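Local coordinates for protein thermoresistant glucokinase (Janibacter sp. HTCC2649, PDB 4EUN) that probably phosphorylates gluconate at the expense of ATP, as expected of a gluconokinase-type sugar kinase with a P-loop, at residues L111-R116 against A164-E169; I172-R177 against I184-T189. All coordinates share one frame; numbering follows the deposited sequence.

Contact 1 of 2, residues L111-R116 against A164-E169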
loop_
_atom_site.group_PDB
_atom_site.type_symbol
_atom_site.label_atom_id
_atom_site.label_comp_id
_atom_site.label_asym_id
_atom_site.label_seq_id
_atom_site.Cartn_x
_atom_site.Cartn_y
_atom_site.Cartn_z
ATOM N N LEU A 111 16.928 4.687 1.332
ATOM C CA LEU A 111 17.317 4.854 2.718
ATOM C C LEU A 111 18.828 4.827 2.889
ATOM O O LEU A 111 19.531 4.016 2.266
ATOM C CB LEU A 111 16.748 3.730 3.558
ATOM C CG LEU A 111 15.238 3.529 3.510
ATOM C CD1 LEU A 111 14.894 2.232 4.218
ATOM C CD2 LEU A 111 14.551 4.707 4.158
ATOM N N LYS A 112 19.313 5.713 3.753
ATOM C CA LYS A 112 20.672 5.667 4.237
ATOM C C LYS A 112 20.780 4.589 5.297
ATOM O O LYS A 112 19.774 4.197 5.878
ATOM C CB LYS A 112 21.030 7.008 4.868
ATOM C CG LYS A 112 21.018 8.182 3.907
ATOM C CD LYS A 112 21.575 9.424 4.612
ATOM C CE LYS A 112 21.512 10.655 3.720
ATOM N NZ LYS A 112 22.133 11.834 4.394
ATOM N N ARG A 113 22.002 4.133 5.566
ATOM C CA ARG A 113 22.252 3.218 6.680
ATOM C C ARG A 113 21.685 3.726 8.001
ATOM O O ARG A 113 21.016 2.981 8.719
ATOM C CB ARG A 113 23.757 2.980 6.838
ATOM C CG ARG A 113 24.148 2.383 8.193
ATOM C CD ARG A 113 23.775 0.926 8.237
ATOM N NE ARG A 113 23.758 0.376 9.592
ATOM C CZ ARG A 113 24.540 -0.613 10.007
ATOM N NH1 ARG A 113 25.420 -1.161 9.177
ATOM N NH2 ARG A 113 24.439 -1.056 11.252
ATOM N N THR A 114 21.946 4.991 8.328
ATOM C CA THR A 114 21.398 5.581 9.558
ATOM C C THR A 114 19.866 5.536 9.614
ATOM O O THR A 114 19.295 5.441 10.702
ATOM C CB THR A 114 21.841 7.037 9.751
ATOM O OG1 THR A 114 21.492 7.797 8.589
ATOM C CG2 THR A 114 23.343 7.122 9.985
ATOM N N TYR A 115 19.203 5.644 8.459
ATOM C CA TYR A 115 17.742 5.553 8.424
ATOM C C TYR A 115 17.308 4.142 8.789
ATOM O O TYR A 115 16.324 3.953 9.516
ATOM C CB TYR A 115 17.176 5.871 7.034
ATOM C CG TYR A 115 17.451 7.259 6.502
ATOM C CD1 TYR A 115 18.099 8.226 7.268
ATOM C CD2 TYR A 115 17.059 7.602 5.216
ATOM C CE1 TYR A 115 18.353 9.492 6.753
ATOM C CE2 TYR A 115 17.315 8.856 4.697
ATOM C CZ TYR A 115 17.954 9.798 5.470
ATOM O OH TYR A 115 18.201 11.064 4.948
ATOM N N ARG A 116 18.011 3.153 8.245
ATOM C CA ARG A 116 17.702 1.763 8.561
ATOM C C ARG A 116 17.942 1.473 10.038
ATOM O O ARG A 116 17.213 0.680 10.627
ATOM C CB ARG A 116 18.471 0.803 7.639
ATOM C CG ARG A 116 18.137 1.041 6.162
ATOM C CD ARG A 116 18.698 -0.024 5.227
ATOM N NE ARG A 116 20.169 -0.052 5.156
ATOM C CZ ARG A 116 20.898 0.568 4.234
ATOM N NH1 ARG A 116 20.327 1.323 3.309
ATOM N NH2 ARG A 116 22.215 0.442 4.254
ATOM N N ALA A 164 24.251 1.278 0.066
ATOM C CA ALA A 164 24.309 -0.182 -0.020
ATOM C C ALA A 164 24.081 -0.835 1.336
ATOM O O ALA A 164 24.510 -0.309 2.377
ATOM C CB ALA A 164 25.656 -0.623 -0.588
ATOM N N LEU A 165 23.400 -1.977 1.333
ATOM C CA LEU A 165 23.309 -2.766 2.558
ATOM C C LEU A 165 24.711 -3.169 3.023
ATOM O O LEU A 165 25.572 -3.548 2.218
ATOM C CB LEU A 165 22.429 -4.000 2.355
ATOM C CG LEU A 165 20.941 -3.704 2.196
ATOM C CD1 LEU A 165 20.247 -4.911 1.622
ATOM C CD2 LEU A 165 20.333 -3.333 3.537
ATOM N N GLU A 166 24.935 -3.063 4.328
ATOM C CA GLU A 166 26.243 -3.316 4.926
ATOM C C GLU A 166 26.253 -4.694 5.607
ATOM O O GLU A 166 25.184 -5.244 5.902
ATOM C CB GLU A 166 26.604 -2.160 5.882
ATOM C CG GLU A 166 26.613 -0.801 5.161
ATOM C CD GLU A 166 26.876 0.404 6.062
ATOM O OE1 GLU A 166 27.085 0.227 7.278
ATOM O OE2 GLU A 166 26.861 1.542 5.537
ATOM N N PRO A 167 27.450 -5.267 5.827
ATOM C CA PRO A 167 27.559 -6.651 6.307
ATOM C C PRO A 167 26.755 -7.002 7.558
ATOM O O PRO A 167 26.281 -8.137 7.659
ATOM C CB PRO A 167 29.055 -6.794 6.601
ATOM C CG PRO A 167 29.702 -5.910 5.594
ATOM C CD PRO A 167 28.765 -4.738 5.406
ATOM N N ASP A 168 26.604 -6.068 8.493
ATOM C CA ASP A 168 25.924 -6.396 9.746
ATOM C C ASP A 168 24.408 -6.197 9.659
ATOM O O ASP A 168 23.699 -6.339 10.658
ATOM C CB ASP A 168 26.506 -5.598 10.912
ATOM C CG ASP A 168 26.428 -4.105 10.694
ATOM O OD1 ASP A 168 26.344 -3.671 9.523
ATOM O OD2 ASP A 168 26.463 -3.358 11.696
ATOM N N GLU A 169 23.915 -5.878 8.468
ATOM C CA GLU A 169 22.480 -5.741 8.265
ATOM C C GLU A 169 21.906 -7.015 7.669
ATOM O O GLU A 169 22.628 -7.827 7.094
ATOM C CB GLU A 169 22.184 -4.570 7.329
ATOM C CG GLU A 169 22.757 -3.248 7.775
ATOM C CD GLU A 169 22.313 -2.108 6.891
ATOM O OE1 GLU A 169 23.009 -1.814 5.894
ATOM O OE2 GLU A 169 21.259 -1.510 7.174
#

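Contact 2 of 2, residues I172-R177 against I184-T189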
loop_
_atom_site.group_PDB
_atom_site.type_symbol
_atom_site.label_atom_id
_atom_site.label_comp_id
_atom_site.label_asym_id
_atom_site.label_seq_id
_atom_site.Cartn_x
_atom_site.Cartn_y
_atom_site.Cartn_z
ATOM N N ILE A 172 18.912 -8.595 1.237
ATOM C CA ILE A 172 19.431 -9.027 -0.058
ATOM C C ILE A 172 19.079 -8.021 -1.150
ATOM O O ILE A 172 18.122 -7.257 -1.021
ATOM C CB ILE A 172 18.874 -10.395 -0.478
ATOM C CG1 ILE A 172 17.349 -10.369 -0.454
ATOM C CG2 ILE A 172 19.459 -11.505 0.391
ATOM C CD1 ILE A 172 16.710 -11.497 -1.242
ATOM N N VAL A 173 19.868 -8.032 -2.222
ATOM C CA VAL A 173 19.612 -7.194 -3.384
ATOM C C VAL A 173 18.748 -7.929 -4.408
ATOM O O VAL A 173 18.960 -9.113 -4.681
ATOM C CB VAL A 173 20.941 -6.736 -4.040
ATOM C CG1 VAL A 173 20.681 -6.057 -5.376
ATOM C CG2 VAL A 173 21.670 -5.793 -3.122
ATOM N N LEU A 174 17.762 -7.224 -4.951
ATOM C CA LEU A 174 16.913 -7.749 -6.017
ATOM C C LEU A 174 17.126 -6.881 -7.258
ATOM O O LEU A 174 16.795 -5.685 -7.254
ATOM C CB LEU A 174 15.438 -7.712 -5.605
ATOM C CG LEU A 174 14.989 -8.446 -4.328
ATOM C CD1 LEU A 174 13.520 -8.184 -4.001
ATOM C CD2 LEU A 174 15.257 -9.937 -4.440
ATOM N N ASP A 175 17.689 -7.470 -8.310
ATOM C CA ASP A 175 17.967 -6.735 -9.540
ATOM C C ASP A 175 16.678 -6.545 -10.326
ATOM O O ASP A 175 16.097 -7.520 -10.805
ATOM C CB ASP A 175 19.010 -7.495 -10.376
ATOM C CG ASP A 175 19.500 -6.711 -11.576
ATOM O OD1 ASP A 175 18.750 -5.871 -12.120
ATOM O OD2 ASP A 175 20.659 -6.941 -11.983
ATOM N N LEU A 176 16.232 -5.295 -10.458
ATOM C CA LEU A 176 14.920 -4.998 -11.040
ATOM C C LEU A 176 14.844 -5.277 -12.539
ATOM O O LEU A 176 13.775 -5.155 -13.147
ATOM C CB LEU A 176 14.493 -3.557 -10.740
ATOM C CG LEU A 176 15.419 -2.395 -11.123
ATOM C CD1 LEU A 176 15.355 -2.063 -12.609
ATOM C CD2 LEU A 176 15.056 -1.174 -10.298
ATOM N N ARG A 177 15.971 -5.639 -13.137
ATOM C CA ARG A 177 15.971 -6.062 -14.530
ATOM C C ARG A 177 15.362 -7.454 -14.675
ATOM O O ARG A 177 14.988 -7.859 -15.775
ATOM C CB ARG A 177 17.388 -6.035 -15.099
ATOM C CG ARG A 177 17.904 -4.630 -15.306
ATOM C CD ARG A 177 19.370 -4.615 -15.676
ATOM N NE ARG A 177 20.215 -4.986 -14.544
ATOM C CZ ARG A 177 21.543 -4.913 -14.546
ATOM N NH1 ARG A 177 22.178 -4.486 -15.619
ATOM N NH2 ARG A 177 22.228 -5.269 -13.471
ATOM N N ILE A 184 10.243 -12.146 -6.598
ATOM C CA ILE A 184 9.368 -12.534 -5.486
ATOM C C ILE A 184 9.730 -13.924 -4.946
ATOM O O ILE A 184 9.801 -14.127 -3.731
ATOM C CB ILE A 184 7.888 -12.491 -5.907
ATOM C CG1 ILE A 184 7.440 -11.038 -6.093
ATOM C CG2 ILE A 184 7.011 -13.176 -4.868
ATOM C CD1 ILE A 184 6.209 -10.871 -6.960
ATOM N N GLU A 185 9.971 -14.871 -5.848
ATOM C CA GLU A 185 10.400 -16.210 -5.462
ATOM C C GLU A 185 11.740 -16.154 -4.747
ATOM O O GLU A 185 11.947 -16.844 -3.750
ATOM C CB GLU A 185 10.496 -17.118 -6.688
ATOM C CG GLU A 185 9.315 -18.054 -6.864
ATOM C CD GLU A 185 9.358 -19.247 -5.919
ATOM O OE1 GLU A 185 9.953 -20.281 -6.296
ATOM O OE2 GLU A 185 8.795 -19.150 -4.804
ATOM N N ARG A 186 12.639 -15.323 -5.264
ATOM C CA ARG A 186 13.959 -15.136 -4.671
ATOM C C ARG A 186 13.836 -14.574 -3.253
ATOM O O ARG A 186 14.470 -15.074 -2.320
ATOM C CB ARG A 186 14.792 -14.202 -5.554
ATOM C CG ARG A 186 16.182 -13.896 -5.038
ATOM C CD ARG A 186 16.993 -13.141 -6.089
ATOM N NE ARG A 186 18.001 -12.272 -5.486
ATOM C CZ ARG A 186 19.171 -12.696 -5.018
ATOM N NH1 ARG A 186 19.486 -13.983 -5.079
ATOM N NH2 ARG A 186 20.027 -11.832 -4.485
ATOM N N ALA A 187 13.009 -13.544 -3.103
ATOM C CA ALA A 187 12.730 -12.940 -1.800
ATOM C C ALA A 187 12.130 -13.940 -0.819
ATOM O O ALA A 187 12.553 -14.009 0.337
ATOM C CB ALA A 187 11.788 -11.744 -1.956
ATOM N N LEU A 188 11.131 -14.691 -1.279
ATOM C CA LEU A 188 10.431 -15.656 -0.436
ATOM C C LEU A 188 11.371 -16.757 0.051
ATOM O O LEU A 188 11.296 -17.187 1.205
ATOM C CB LEU A 188 9.246 -16.270 -1.194
ATOM C CG LEU A 188 8.019 -15.376 -1.401
ATOM C CD1 LEU A 188 7.008 -16.019 -2.341
ATOM C CD2 LEU A 188 7.374 -15.065 -0.065
ATOM N N THR A 189 12.258 -17.210 -0.833
ATOM C CA THR A 189 13.230 -18.237 -0.474
ATOM C C THR A 189 14.164 -17.703 0.603
ATOM O O THR A 189 14.445 -18.381 1.591
ATOM C CB THR A 189 14.059 -18.695 -1.696
ATOM O OG1 THR A 189 13.198 -19.317 -2.659
ATOM C CG2 THR A 189 15.119 -19.695 -1.274
#

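Contact 1 of 2, residues L111-R116 against A164-E169
Arg113, in the first turn of helix 113-119, reaches across to the loop between helix 155-161 and strand 171-175 and meets three carboxylates. Its CG lies anti to the backbone N (chi1 163°) and the chain bends at the next bond, which brings the guanidinium to the type I turn Glu166-Glu169. There it grips Asp168 end-on: Arg113 NH1 is 2.7 Å from Asp168 OD1, and Arg113 NH2 lies 3.1 Å from Asp168 OD2, that oxygen sitting in the guanidinium plane. A weak, bent bond of 2.9 Å joins Arg113 NH1 to Glu166 OE1. Glu169 CG lies over one face, toward the rim, its carboxylate plane turned by only 18°; the long Arg113 NE to Glu169 OE2 pairing is charge only.

One turn on, Arg116 takes the Glu169 carboxylate side-on and nearly coplanar. The bond from Arg116 NE to Glu169 OE2 measures 2.7 Å and is almost straight at 171°, while Arg116 NH2 gives to the syn lone pair of Glu169 OE1 at 2.9 Å. The anti lone pair of Glu169 OE1 accepts from Glu166 N at 2.8 Å.

In this surface salt-bridge network of five charged residues, Glu169 is fixed in rotation, and the arginines probably keep it ionised.

Contact 2 of 2, residues I172-R177 against I184-T189
Leu174 CD2 lies alongside the end of the Arg186 chain, 3.8 Å from Arg186 NE and 4.0 Å from Arg186 CD, with Arg186 CG slightly farther; the two side chains point in opposite senses. Arg186 leaves the helix fully stretched as far as NE, which is long enough to bring the guanidinium to the strand backbone. There Arg186 NH2 donates to Val173 O at 2.9 Å. The evidence for a well-formed bond is threefold: the N-H...O angle is 164°, the donor lies in the carbonyl plane, and the oxygen lies nearly in the guanidinium plane. A second, weak bond runs from Arg186 NE to the same Val173 O at 3.4 Å, making the pair an unequal fork on one acceptor. Val173 CB points away from the helix, so Val173 takes part chiefly through its carbonyl.

Beside the arginine, Ile172 CD1 approaches Ala187 CA to 4.3 Å, and Leu174 CD1 is 4.5 Å from Ala187 CB; a small side chain is consistent with this approach. Val49 of helix 42-53 and Leu129 of strand 127-132 also touch Ala187, so this apolar side faces the core.

At the end of the strand, Asp175 OD1 accepts from Arg177 N in an Asx turn, and Arg177 holds both carboxylate oxygens side-on.

The axes of strand 172-175 and helix 184-189 run antiparallel, 170° between their directions and 9.5 Å apart at closest approach, which is the geometry of a helix folding back over the edge strand of a parallel α/β sheet, consistent with a P-loop kinase fold.

Both segments of contact 1 precede those of contact 2 along the chain, and the centres of the two contacts lie about 18 Å apart, each about 13 Å from the centre of the chain. The loop of contact 1 leads directly into strand 171-175, the outermost strand of the five-stranded parallel sheet on which contact 2 is built. The two meet through packing, Leu165 CD1 lying 3.9 Å from Ile172 N. Strand 127-132 also serves both: Phe128 touches Leu111, Arg116 and Leu165, and bonds through its backbone to Ile172. Contact 1 therefore ties the loop before the last strand to helix 113-119, whereas contact 2 attaches helix 180-191 to that strand.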